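Local coordinates for CELL WALL surface anchor family protein (Streptococcus pneumoniae, PDB 2WW8), which serves as the adhesin of the pneumococcal pilus and probably attaches the bacterium to host cells, perhaps through an integrin-like domain, at residues 206-211 / 711-716; 598-603 / 676-681; 614-619 / 652-657; 628-631 / 636-639. All blocks are in the same frame, centred on the assembly; numbering follows the deposited sequence.

Contact 1 of 4, residues 206-211 / 711-716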
loop_
_atom_site.group_PDB
_atom_site.type_symbol
_atom_site.label_atom_id
_atom_site.label_comp_id
_atom_site.label_asym_id
_atom_site.label_seq_id
_atom_site.Cartn_x
_atom_site.Cartn_y
_atom_site.Cartn_z
ATOM N N ILE A 206 4.788 -3.702 -12.582
ATOM C CA ILE A 206 4.059 -4.594 -11.712
ATOM C C ILE A 206 4.881 -4.738 -10.427
ATOM O O ILE A 206 6.101 -4.864 -10.481
ATOM C CB ILE A 206 3.905 -6.010 -12.334
ATOM C CG1 ILE A 206 3.265 -5.928 -13.725
ATOM C CG2 ILE A 206 2.959 -6.814 -11.471
ATOM C CD1 ILE A 206 1.885 -5.350 -13.703
ATOM N N GLU A 207 4.188 -4.747 -9.293
ATOM C CA GLU A 207 4.794 -4.930 -7.972
ATOM C C GLU A 207 4.072 -6.037 -7.207
ATOM O O GLU A 207 2.839 -5.993 -7.117
ATOM C CB GLU A 207 4.662 -3.607 -7.189
ATOM C CG GLU A 207 5.114 -3.677 -5.713
ATOM C CD GLU A 207 4.441 -2.564 -4.923
ATOM O OE1 GLU A 207 3.280 -2.736 -4.417
ATOM O OE2 GLU A 207 5.118 -1.512 -4.858
ATOM N N LEU A 208 4.835 -6.947 -6.589
ATOM C CA LEU A 208 4.388 -8.031 -5.692
ATOM C C LEU A 208 5.144 -7.814 -4.394
ATOM O O LEU A 208 6.322 -7.472 -4.438
ATOM C CB LEU A 208 4.745 -9.421 -6.244
ATOM C CG LEU A 208 3.836 -10.003 -7.330
ATOM C CD1 LEU A 208 3.985 -9.260 -8.658
ATOM C CD2 LEU A 208 4.108 -11.517 -7.467
ATOM N N THR A 209 4.440 -7.974 -3.269
ATOM C CA THR A 209 5.093 -7.957 -1.980
ATOM C C THR A 209 4.604 -9.157 -1.156
ATOM O O THR A 209 3.520 -9.688 -1.429
ATOM C CB THR A 209 4.866 -6.664 -1.182
ATOM O OG1 THR A 209 3.548 -6.633 -0.615
ATOM C CG2 THR A 209 5.125 -5.396 -1.992
ATOM N N VAL A 210 5.423 -9.561 -0.173
ATOM C CA VAL A 210 5.095 -10.644 0.735
ATOM C C VAL A 210 5.699 -10.223 2.074
ATOM O O VAL A 210 6.830 -9.761 2.128
ATOM C CB VAL A 210 5.704 -11.990 0.289
ATOM C CG1 VAL A 210 5.387 -13.042 1.353
ATOM C CG2 VAL A 210 5.071 -12.437 -1.054
ATOM N N SER A 211 4.917 -10.351 3.136
ATOM C CA SER A 211 5.410 -10.081 4.481
ATOM C C SER A 211 5.022 -11.270 5.336
ATOM O O SER A 211 3.965 -11.909 5.111
ATOM C CB SER A 211 4.802 -8.791 5.007
ATOM O OG SER A 211 3.523 -9.073 5.519
ATOM N N ARG A 711 -1.375 -19.884 -1.356
ATOM C CA ARG A 711 -2.147 -18.657 -1.233
ATOM C C ARG A 711 -2.100 -17.848 -2.552
ATOM O O ARG A 711 -1.013 -17.576 -3.032
ATOM C CB ARG A 711 -1.557 -17.770 -0.118
ATOM C CG ARG A 711 -1.168 -18.481 1.222
ATOM C CD ARG A 711 -2.395 -19.139 1.777
ATOM N NE ARG A 711 -2.195 -19.623 3.140
ATOM C CZ ARG A 711 -2.832 -20.667 3.638
ATOM N NH1 ARG A 711 -3.665 -21.361 2.867
ATOM N NH2 ARG A 711 -2.620 -21.047 4.892
ATOM N N ASP A 712 -3.255 -17.444 -3.083
ATOM C CA ASP A 712 -3.380 -16.626 -4.273
ATOM C C ASP A 712 -3.104 -15.138 -4.030
ATOM O O ASP A 712 -3.546 -14.564 -3.052
ATOM C CB ASP A 712 -4.776 -16.777 -4.907
ATOM C CG ASP A 712 -4.934 -18.119 -5.590
ATOM O OD1 ASP A 712 -4.288 -18.266 -6.649
ATOM O OD2 ASP A 712 -5.594 -19.048 -5.036
ATOM N N PHE A 713 -2.387 -14.533 -4.964
ATOM C CA PHE A 713 -2.300 -13.083 -5.099
ATOM C C PHE A 713 -3.499 -12.551 -5.906
ATOM O O PHE A 713 -3.990 -13.218 -6.838
ATOM C CB PHE A 713 -1.035 -12.736 -5.932
ATOM C CG PHE A 713 0.248 -12.853 -5.157
ATOM C CD1 PHE A 713 0.903 -14.068 -5.034
ATOM C CD2 PHE A 713 0.869 -11.695 -4.690
ATOM C CE1 PHE A 713 2.127 -14.135 -4.337
ATOM C CE2 PHE A 713 2.066 -11.732 -4.011
ATOM C CZ PHE A 713 2.701 -12.959 -3.844
ATOM N N PRO A 714 -3.915 -11.305 -5.644
ATOM C CA PRO A 714 -4.976 -10.754 -6.500
ATOM C C PRO A 714 -4.406 -10.288 -7.866
ATOM O O PRO A 714 -3.188 -10.150 -7.949
ATOM C CB PRO A 714 -5.472 -9.563 -5.681
ATOM C CG PRO A 714 -4.260 -9.110 -4.916
ATOM C CD PRO A 714 -3.473 -10.360 -4.598
ATOM N N ILE A 715 -5.215 -10.096 -8.921
ATOM C CA ILE A 715 -4.691 -9.934 -10.297
ATOM C C ILE A 715 -5.202 -8.668 -11.055
ATOM O O ILE A 715 -6.404 -8.539 -11.267
ATOM C CB ILE A 715 -5.067 -11.160 -11.198
ATOM C CG1 ILE A 715 -4.850 -12.494 -10.482
ATOM C CG2 ILE A 715 -4.227 -11.158 -12.458
ATOM C CD1 ILE A 715 -3.396 -12.781 -10.387
ATOM N N PRO A 716 -4.301 -7.768 -11.503
ATOM C CA PRO A 716 -4.625 -6.603 -12.322
ATOM C C PRO A 716 -4.969 -6.986 -13.764
ATOM O O PRO A 716 -4.696 -8.116 -14.200
ATOM C CB PRO A 716 -3.296 -5.833 -12.367
ATOM C CG PRO A 716 -2.552 -6.301 -11.097
ATOM C CD PRO A 716 -2.852 -7.781 -11.160
#
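Phe-713 is the side chain by which residues 711-716 reach Leu-208 and Val-210, an example of one aromatic ring joining two layers of beta structure. The chain approaches it along the short strand 711-712, where the carboxylate of Asp-712 is held by a salt bridge to Arg-697. At Phe-713 the side chain turns toward strand 203-218, and with CG anti to the carbonyl carbon (chi1 -77°) the far end of the ring is carried up to Leu-208 and Val-210, one over a face and the other at the edge. Leu-208 covers one face: its CD2 lies 4.2 Å from the centroid of the Phe-713 ring and 17° from the ring normal, a CH-pi contact. The edge meets different partners, with CZ of Phe-713 3.7 Å from CG2 of Val-210 and CE2 of Phe-713 3.6 Å from the backbone O of Thr-209. Both aliphatic side chains cross the aromatic one at about a right angle. Further on, Pro-716 also points toward strand 203-218 but packs on Asn-176, Pro-177 and Ile-193. Around this buried contact, strand 593-601 supplies Ile-598 against both Leu-208 and Val-210, while strand 187-196 sends Leu-189 onto Phe-713 and pairs with strand 203-218 through the backbone.

Contact 2 of 4, residues 598-603 / 676-681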
loop_
_atom_site.group_PDB
_atom_site.type_symbol
_atom_site.label_atom_id
_atom_site.label_comp_id
_atom_site.label_asym_id
_atom_site.label_seq_id
_atom_site.Cartn_x
_atom_site.Cartn_y
_atom_site.Cartn_z
ATOM N N ILE A 598 7.294 -17.610 -4.675
ATOM C CA ILE A 598 6.224 -16.982 -5.446
ATOM C C ILE A 598 6.247 -17.549 -6.855
ATOM O O ILE A 598 7.323 -17.590 -7.457
ATOM C CB ILE A 598 6.390 -15.479 -5.543
ATOM C CG1 ILE A 598 6.354 -14.843 -4.161
ATOM C CG2 ILE A 598 5.297 -14.882 -6.498
ATOM C CD1 ILE A 598 6.809 -13.401 -4.132
ATOM N N THR A 599 5.087 -17.952 -7.374
ATOM C CA THR A 599 4.977 -18.426 -8.749
ATOM C C THR A 599 4.058 -17.465 -9.483
ATOM O O THR A 599 2.878 -17.235 -9.102
ATOM C CB THR A 599 4.399 -19.846 -8.826
ATOM O OG1 THR A 599 5.218 -20.718 -8.017
ATOM C CG2 THR A 599 4.377 -20.378 -10.293
ATOM N N ASP A 600 4.605 -16.902 -10.555
ATOM C CA ASP A 600 3.982 -15.753 -11.240
ATOM C C ASP A 600 4.065 -15.895 -12.769
ATOM O O ASP A 600 4.965 -15.310 -13.410
ATOM C CB ASP A 600 4.620 -14.442 -10.770
ATOM C CG ASP A 600 3.970 -13.198 -11.369
ATOM O OD1 ASP A 600 2.890 -13.253 -12.005
ATOM O OD2 ASP A 600 4.566 -12.116 -11.211
ATOM N N PRO A 601 3.100 -16.647 -13.358
ATOM C CA PRO A 601 3.025 -16.810 -14.816
ATOM C C PRO A 601 2.504 -15.516 -15.457
ATOM O O PRO A 601 1.600 -14.857 -14.883
ATOM C CB PRO A 601 2.041 -17.975 -15.015
ATOM C CG PRO A 601 1.527 -18.387 -13.697
ATOM C CD PRO A 601 2.025 -17.377 -12.659
ATOM N N MET A 602 3.119 -15.089 -16.567
ATOM C CA MET A 602 2.499 -13.990 -17.308
ATOM C C MET A 602 1.095 -14.405 -17.813
ATOM O O MET A 602 0.895 -15.575 -18.203
ATOM C CB MET A 602 3.405 -13.627 -18.480
ATOM C CG MET A 602 4.752 -13.077 -18.084
ATOM S SD MET A 602 4.804 -11.616 -17.005
ATOM C CE MET A 602 5.019 -12.360 -15.401
ATOM N N GLY A 603 0.126 -13.485 -17.827
ATOM C CA GLY A 603 -1.163 -13.736 -18.530
ATOM C C GLY A 603 -1.058 -13.964 -20.038
ATOM O O GLY A 603 -0.058 -13.553 -20.654
ATOM N N LEU A 676 9.004 -7.377 -5.219
ATOM C CA LEU A 676 9.491 -7.705 -6.540
ATOM C C LEU A 676 8.858 -6.697 -7.515
ATOM O O LEU A 676 7.656 -6.438 -7.444
ATOM C CB LEU A 676 9.046 -9.105 -6.944
ATOM C CG LEU A 676 9.206 -9.475 -8.427
ATOM C CD1 LEU A 676 10.653 -9.695 -8.827
ATOM C CD2 LEU A 676 8.428 -10.753 -8.789
ATOM N N THR A 677 9.640 -6.090 -8.407
ATOM C CA THR A 677 9.000 -5.291 -9.471
ATOM C C THR A 677 9.490 -5.760 -10.839
ATOM O O THR A 677 10.584 -6.337 -10.909
ATOM C CB THR A 677 9.236 -3.777 -9.369
ATOM O OG1 THR A 677 10.620 -3.518 -9.600
ATOM C CG2 THR A 677 8.789 -3.144 -8.048
ATOM N N TYR A 678 8.690 -5.561 -11.902
ATOM C CA TYR A 678 9.115 -5.882 -13.239
ATOM C C TYR A 678 8.127 -5.149 -14.164
ATOM O O TYR A 678 7.128 -4.599 -13.730
ATOM C CB TYR A 678 9.186 -7.408 -13.522
ATOM C CG TYR A 678 7.869 -8.130 -13.277
ATOM C CD1 TYR A 678 7.538 -8.649 -12.001
ATOM C CD2 TYR A 678 6.914 -8.231 -14.293
ATOM C CE1 TYR A 678 6.307 -9.289 -11.777
ATOM C CE2 TYR A 678 5.687 -8.894 -14.087
ATOM C CZ TYR A 678 5.385 -9.405 -12.835
ATOM O OH TYR A 678 4.168 -10.054 -12.657
ATOM N N ASN A 679 8.403 -5.162 -15.461
ATOM C CA ASN A 679 7.605 -4.416 -16.410
ATOM C C ASN A 679 6.975 -5.389 -17.374
ATOM O O ASN A 679 7.595 -6.416 -17.670
ATOM C CB ASN A 679 8.487 -3.403 -17.148
ATOM C CG ASN A 679 9.000 -2.313 -16.212
ATOM O OD1 ASN A 679 8.249 -1.734 -15.404
ATOM N ND2 ASN A 679 10.287 -2.015 -16.316
ATOM N N VAL A 680 5.747 -5.063 -17.801
ATOM C CA VAL A 680 5.039 -5.833 -18.832
ATOM C C VAL A 680 4.468 -4.903 -19.887
ATOM O O VAL A 680 4.332 -3.696 -19.690
ATOM C CB VAL A 680 3.887 -6.712 -18.299
ATOM C CG1 VAL A 680 4.388 -7.649 -17.150
ATOM C CG2 VAL A 680 2.736 -5.789 -17.820
ATOM N N ARG A 681 4.106 -5.542 -20.990
ATOM C CA ARG A 681 3.491 -4.893 -22.106
ATOM C C ARG A 681 2.380 -5.807 -22.643
ATOM O O ARG A 681 2.573 -7.028 -22.860
ATOM C CB ARG A 681 4.562 -4.677 -23.188
ATOM C CG ARG A 681 4.061 -3.815 -24.377
ATOM C CD ARG A 681 5.149 -3.681 -25.442
ATOM N NE ARG A 681 4.662 -2.828 -26.523
ATOM C CZ ARG A 681 4.151 -3.286 -27.660
ATOM N NH1 ARG A 681 4.051 -4.595 -27.874
ATOM N NH2 ARG A 681 3.727 -2.434 -28.589
#
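Tyr-678 of strand 673-682 is met by Asp-600 and Met-602, whose side chains come from the opposite direction. The phenol donates a short hydrogen bond to the carboxylate, 2.5 Å from OH of Tyr-678 to OD2 of Asp-600. OD2 is met on its syn side, little out of the carboxylate plane, although that plane is turned 56° from the ring. Asp-600 reaches across because its CG stands anti to the backbone N (chi1 -176°); its other oxygen, OD1, makes a weak hydrogen bond with OG1 of Thr-698. The buried carboxylate thus has a donor in the phenol, which probably helps to offset the cost of burying it.

Met-602 approaches the other flank of the phenol. Bent at both chi2 and chi3, its chain doubles over to set CE 3.8 Å from CE2 of Tyr-678, whereas OD2 of Asp-600 is nearer CE1. SD of Met-602 lies 5.2 Å from the centroid of the Tyr-678 ring in an oblique Met-aromatic contact, and the same sulfur touches Val-680 CG1 at 4.0 Å. Ile-661 of strand 660-668 packs on Met-602 and Tyr-678, Leu-608 of strand 606-608 joins both, and Ile-206 of strand 203-218 lies against the tyrosine.

Contact 3 of 4, residues 614-619 / 652-657. With CA (calcium ion), chain D.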
loop_
_atom_site.group_PDB
_atom_site.type_symbol
_atom_site.label_atom_id
_atom_site.label_comp_id
_atom_site.label_asym_id
_atom_site.label_seq_id
_atom_site.Cartn_x
_atom_site.Cartn_y
_atom_site.Cartn_z
ATOM N N GLY A 614 16.584 -9.323 -25.150
ATOM C CA GLY A 614 15.646 -10.426 -25.139
ATOM C C GLY A 614 15.996 -11.539 -24.161
ATOM O O GLY A 614 15.550 -12.655 -24.379
ATOM N N ARG A 615 16.779 -11.289 -23.111
ATOM C CA ARG A 615 17.077 -12.284 -22.071
ATOM C C ARG A 615 16.742 -11.667 -20.708
ATOM O O ARG A 615 17.090 -10.479 -20.440
ATOM C CB ARG A 615 18.570 -12.630 -21.982
ATOM C CG ARG A 615 19.108 -13.704 -22.921
ATOM C CD ARG A 615 20.552 -13.982 -22.505
ATOM N NE ARG A 615 21.354 -14.644 -23.534
ATOM C CZ ARG A 615 21.339 -15.958 -23.759
ATOM N NH1 ARG A 615 20.545 -16.733 -23.032
ATOM N NH2 ARG A 615 22.094 -16.498 -24.713
ATOM N N PHE A 616 16.119 -12.488 -19.866
ATOM C CA PHE A 616 15.839 -12.129 -18.466
ATOM C C PHE A 616 17.141 -11.993 -17.679
ATOM O O PHE A 616 17.928 -12.939 -17.608
ATOM C CB PHE A 616 14.976 -13.180 -17.773
ATOM C CG PHE A 616 14.449 -12.743 -16.431
ATOM C CD1 PHE A 616 13.445 -11.786 -16.328
ATOM C CD2 PHE A 616 14.974 -13.300 -15.272
ATOM C CE1 PHE A 616 12.969 -11.370 -15.102
ATOM C CE2 PHE A 616 14.489 -12.924 -14.029
ATOM C CZ PHE A 616 13.485 -11.969 -13.934
ATOM N N ASP A 617 17.359 -10.834 -17.063
ATOM C CA ASP A 617 18.623 -10.617 -16.381
ATOM C C ASP A 617 18.334 -9.529 -15.335
ATOM O O ASP A 617 17.247 -8.933 -15.332
ATOM C CB ASP A 617 19.711 -10.225 -17.402
ATOM C CG ASP A 617 19.718 -8.723 -17.663
ATOM O OD1 ASP A 617 18.760 -8.321 -18.357
ATOM O OD2 ASP A 617 20.579 -7.934 -17.163
ATOM N N PRO A 618 19.318 -9.224 -14.472
ATOM C CA PRO A 618 19.045 -8.268 -13.392
ATOM C C PRO A 618 18.536 -6.884 -13.789
ATOM O O PRO A 618 17.854 -6.268 -12.974
ATOM C CB PRO A 618 20.403 -8.176 -12.676
ATOM C CG PRO A 618 21.021 -9.566 -12.955
ATOM C CD PRO A 618 20.721 -9.689 -14.424
ATOM N N ALA A 619 18.841 -6.397 -14.992
ATOM C CA ALA A 619 18.196 -5.181 -15.539
ATOM C C ALA A 619 16.663 -5.216 -15.692
ATOM O O ALA A 619 16.064 -4.134 -15.870
ATOM C CB ALA A 619 18.805 -4.805 -16.897
ATOM N N VAL A 652 15.506 -14.971 -8.298
ATOM C CA VAL A 652 14.442 -14.645 -9.236
ATOM C C VAL A 652 14.726 -15.375 -10.541
ATOM O O VAL A 652 15.777 -15.149 -11.151
ATOM C CB VAL A 652 14.330 -13.134 -9.417
ATOM C CG1 VAL A 652 13.097 -12.788 -10.239
ATOM C CG2 VAL A 652 14.246 -12.451 -8.028
ATOM N N LEU A 653 13.816 -16.247 -10.972
ATOM C CA LEU A 653 14.000 -17.069 -12.171
ATOM C C LEU A 653 12.898 -16.792 -13.178
ATOM O O LEU A 653 11.775 -16.353 -12.836
ATOM C CB LEU A 653 13.988 -18.570 -11.829
ATOM C CG LEU A 653 14.933 -18.804 -10.640
ATOM C CD1 LEU A 653 14.739 -20.162 -9.980
ATOM C CD2 LEU A 653 16.436 -18.695 -11.188
ATOM N N TYR A 654 13.223 -17.048 -14.438
ATOM C CA TYR A 654 12.230 -16.787 -15.472
ATOM C C TYR A 654 12.260 -17.975 -16.419
ATOM O O TYR A 654 13.296 -18.225 -17.043
ATOM C CB TYR A 654 12.549 -15.549 -16.308
ATOM C CG TYR A 654 11.546 -15.362 -17.469
ATOM C CD1 TYR A 654 10.186 -15.119 -17.224
ATOM C CD2 TYR A 654 11.943 -15.445 -18.788
ATOM C CE1 TYR A 654 9.268 -14.968 -18.253
ATOM C CE2 TYR A 654 11.024 -15.292 -19.851
ATOM C CZ TYR A 654 9.699 -15.024 -19.570
ATOM O OH TYR A 654 8.776 -14.840 -20.574
ATOM N N ASP A 655 11.152 -18.710 -16.493
ATOM C CA ASP A 655 11.084 -19.903 -17.346
ATOM C C ASP A 655 10.543 -19.413 -18.699
ATOM O O ASP A 655 9.407 -18.922 -18.766
ATOM C CB ASP A 655 10.154 -20.963 -16.724
ATOM C CG ASP A 655 10.510 -21.324 -15.248
ATOM O OD1 ASP A 655 11.718 -21.498 -14.901
ATOM O OD2 ASP A 655 9.583 -21.437 -14.382
ATOM N N THR A 656 11.339 -19.528 -19.764
ATOM C CA THR A 656 10.993 -18.917 -21.039
ATOM C C THR A 656 9.878 -19.699 -21.753
ATOM O O THR A 656 9.115 -19.119 -22.519
ATOM C CB THR A 656 12.211 -18.872 -22.016
ATOM O OG1 THR A 656 12.724 -20.190 -22.198
ATOM C CG2 THR A 656 13.330 -18.079 -21.408
ATOM N N THR A 657 9.812 -21.006 -21.526
ATOM C CA THR A 657 8.799 -21.861 -22.135
ATOM C C THR A 657 7.470 -21.552 -21.460
ATOM O O THR A 657 6.467 -21.379 -22.154
ATOM C CB THR A 657 9.146 -23.326 -21.881
ATOM O OG1 THR A 657 10.272 -23.668 -22.697
ATOM C CG2 THR A 657 7.967 -24.252 -22.239
HETATM CA CA CA D . 17.251 -8.085 -20.225
HETATM O O HOH W 1 18.099 -5.786 -20.376
#
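Beside a calcium site of the Ig-like domain, the metal-binding loop 614-619 lays Phe-616 against Tyr-654 and Val-652 of strand 651-655. The residues flanking Phe-616 serve the ion: O of Arg-615 and OD1 of Asp-617 each lie 2.4 Å from the calcium. A water, Leu-610, Asp-613 and Asp-620 also take part in the shell. The second carboxylate oxygen of Asp-617 works within the loop, where the backbone N of Ala-619 donates to OD2 of Asp-617 at 3.2 Å with an angle of 164° at the hydrogen. This closes an Asx turn, with the donor above the carboxylate plane, so one carboxylate both binds the metal and shapes the backbone beyond it.

Phe-616 points the other way. Its CG is anti to the backbone N (chi1 -169°), extending the ring over the strand, and CB of Tyr-654 sits over one face, 3.4 Å from CG of Phe-616, in a CH-pi contact. The two rings themselves meet obliquely, with planes 34° apart and centroids 5.5 Å apart. At the rim, CZ of Phe-616 touches CG1 of Val-652 at 3.8 Å, while the backbone O of Val-652 lies in the ring plane, 3.9 Å from CE2 of Phe-616. Leu-608, Leu-610 and the ring of Tyr-621 also meet Phe-616. Backbone carbonyls and aspartates closely spaced in sequence are a common way for a loop between two strands to hold calcium; here it joins strands 606-608 and 621-625.

Contact 4 of 4, residues 628-631 / 636-639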
loop_
_atom_site.group_PDB
_atom_site.type_symbol
_atom_site.label_atom_id
_atom_site.label_comp_id
_atom_site.label_asym_id
_atom_site.label_seq_id
_atom_site.Cartn_x
_atom_site.Cartn_y
_atom_site.Cartn_z
ATOM N N GLY A 628 16.696 -3.424 4.071
ATOM C CA GLY A 628 17.632 -2.730 3.205
ATOM C C GLY A 628 18.455 -3.673 2.332
ATOM O O GLY A 628 19.378 -3.222 1.657
ATOM N N SER A 629 18.169 -4.971 2.330
ATOM C CA SER A 629 18.855 -5.878 1.410
ATOM C C SER A 629 18.270 -5.788 0.008
ATOM O O SER A 629 17.151 -5.265 -0.226
ATOM C CB SER A 629 18.920 -7.341 1.935
ATOM O OG SER A 629 17.626 -7.911 1.992
ATOM N N ARG A 630 19.064 -6.247 -0.967
ATOM C CA ARG A 630 18.653 -6.172 -2.382
ATOM C C ARG A 630 19.363 -7.249 -3.182
ATOM O O ARG A 630 20.459 -7.665 -2.804
ATOM C CB ARG A 630 18.996 -4.786 -2.995
ATOM C CG ARG A 630 20.503 -4.477 -2.980
ATOM C CD ARG A 630 20.796 -3.032 -3.428
ATOM N NE ARG A 630 22.223 -2.748 -3.309
ATOM C CZ ARG A 630 22.859 -2.364 -2.206
ATOM N NH1 ARG A 630 22.193 -2.213 -1.064
ATOM N NH2 ARG A 630 24.184 -2.161 -2.230
ATOM N N LEU A 631 18.772 -7.682 -4.280
ATOM C CA LEU A 631 19.595 -8.346 -5.303
ATOM C C LEU A 631 20.273 -7.336 -6.178
ATOM O O LEU A 631 19.633 -6.408 -6.723
ATOM C CB LEU A 631 18.825 -9.340 -6.185
ATOM C CG LEU A 631 18.218 -10.478 -5.308
ATOM C CD1 LEU A 631 17.583 -11.481 -6.274
ATOM C CD2 LEU A 631 19.284 -11.202 -4.443
ATOM N N ALA A 636 22.821 -11.299 -3.546
ATOM C CA ALA A 636 22.140 -10.653 -2.423
ATOM C C ALA A 636 23.175 -9.880 -1.616
ATOM O O ALA A 636 24.184 -10.440 -1.123
ATOM C CB ALA A 636 21.358 -11.687 -1.560
ATOM N N VAL A 637 22.930 -8.590 -1.457
ATOM C CA VAL A 637 23.908 -7.762 -0.728
ATOM C C VAL A 637 23.183 -6.895 0.315
ATOM O O VAL A 637 21.950 -6.733 0.240
ATOM C CB VAL A 637 24.726 -6.825 -1.669
ATOM C CG1 VAL A 637 25.645 -7.647 -2.627
ATOM C CG2 VAL A 637 23.844 -5.830 -2.409
ATOM N N GLY A 638 23.915 -6.334 1.269
ATOM C CA GLY A 638 23.315 -5.371 2.212
ATOM C C GLY A 638 22.538 -6.056 3.340
ATOM O O GLY A 638 22.784 -7.227 3.629
ATOM N N GLY A 639 21.648 -5.311 4.002
ATOM C CA GLY A 639 21.070 -5.679 5.316
ATOM C C GLY A 639 21.982 -5.300 6.457
ATOM O O GLY A 639 23.155 -5.039 6.260
HETATM O O HOH W 2 21.638 -2.383 3.389
#
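Arg-630 and Val-637 satisfy each other's backbones, as a hydrogen-bonded pair of antiparallel strands should. N of Val-637 donates to O of Arg-630 at 3.0 Å, and in return N of Arg-630 reaches O of Val-637 at 3.2 Å. Each carbonyl also receives a CA-H contact: CA of Ala-636 is 3.4 Å from O of Arg-630, and CA of Ser-629 stands at the same distance from O of Val-637. The pair belongs to the beta hairpin of strands 630-632 and 635-637, beside a G1 beta bulge in which Gly-628 and Ser-629 both face Ala-625 of strand 621-625. Beyond the paired residues a water links the chains, donating to O of Gly-628 and accepting from N of Gly-639, each at 3.0 Å. The hydroxyl of Ser-629 is hydrogen-bonded to Asp-627. On the side of the hairpin that carries Arg-630 and Val-637, CG2 of Val-637 lies over one face of the Arg-630 guanidinium, 3.6 Å from NE of Arg-630, while the charge of the arginine is met by a salt bridge to Glu-632. The other side carries the non-hydrogen-bonded pair Leu-631 and Ala-636, where CD2 of Leu-631 rests 3.6 Å from CB of Ala-636.

In the fold
Contacts 1 and 2 are buried and share a frame: strands 203-218 and 673-682 are neighbours joined by backbone hydrogen bonds, and Val-210 of contact 1 packs on Ile-598 of contact 2. Contact 1 is apolar, whereas contact 2 admits a buried carboxylate with a phenol to match it. Contact 3, about 11 Å from contact 2 between centres, lies partly exposed where the strands give way to a calcium-binding loop; it combines metal ligands with an aromatic and aliphatic contact, and Val-652 touches Leu-676 of contact 2. Contact 4 is at the surface, held mainly by backbone bonds and a water, yet Leu-631 still packs on Val-652 of contact 3.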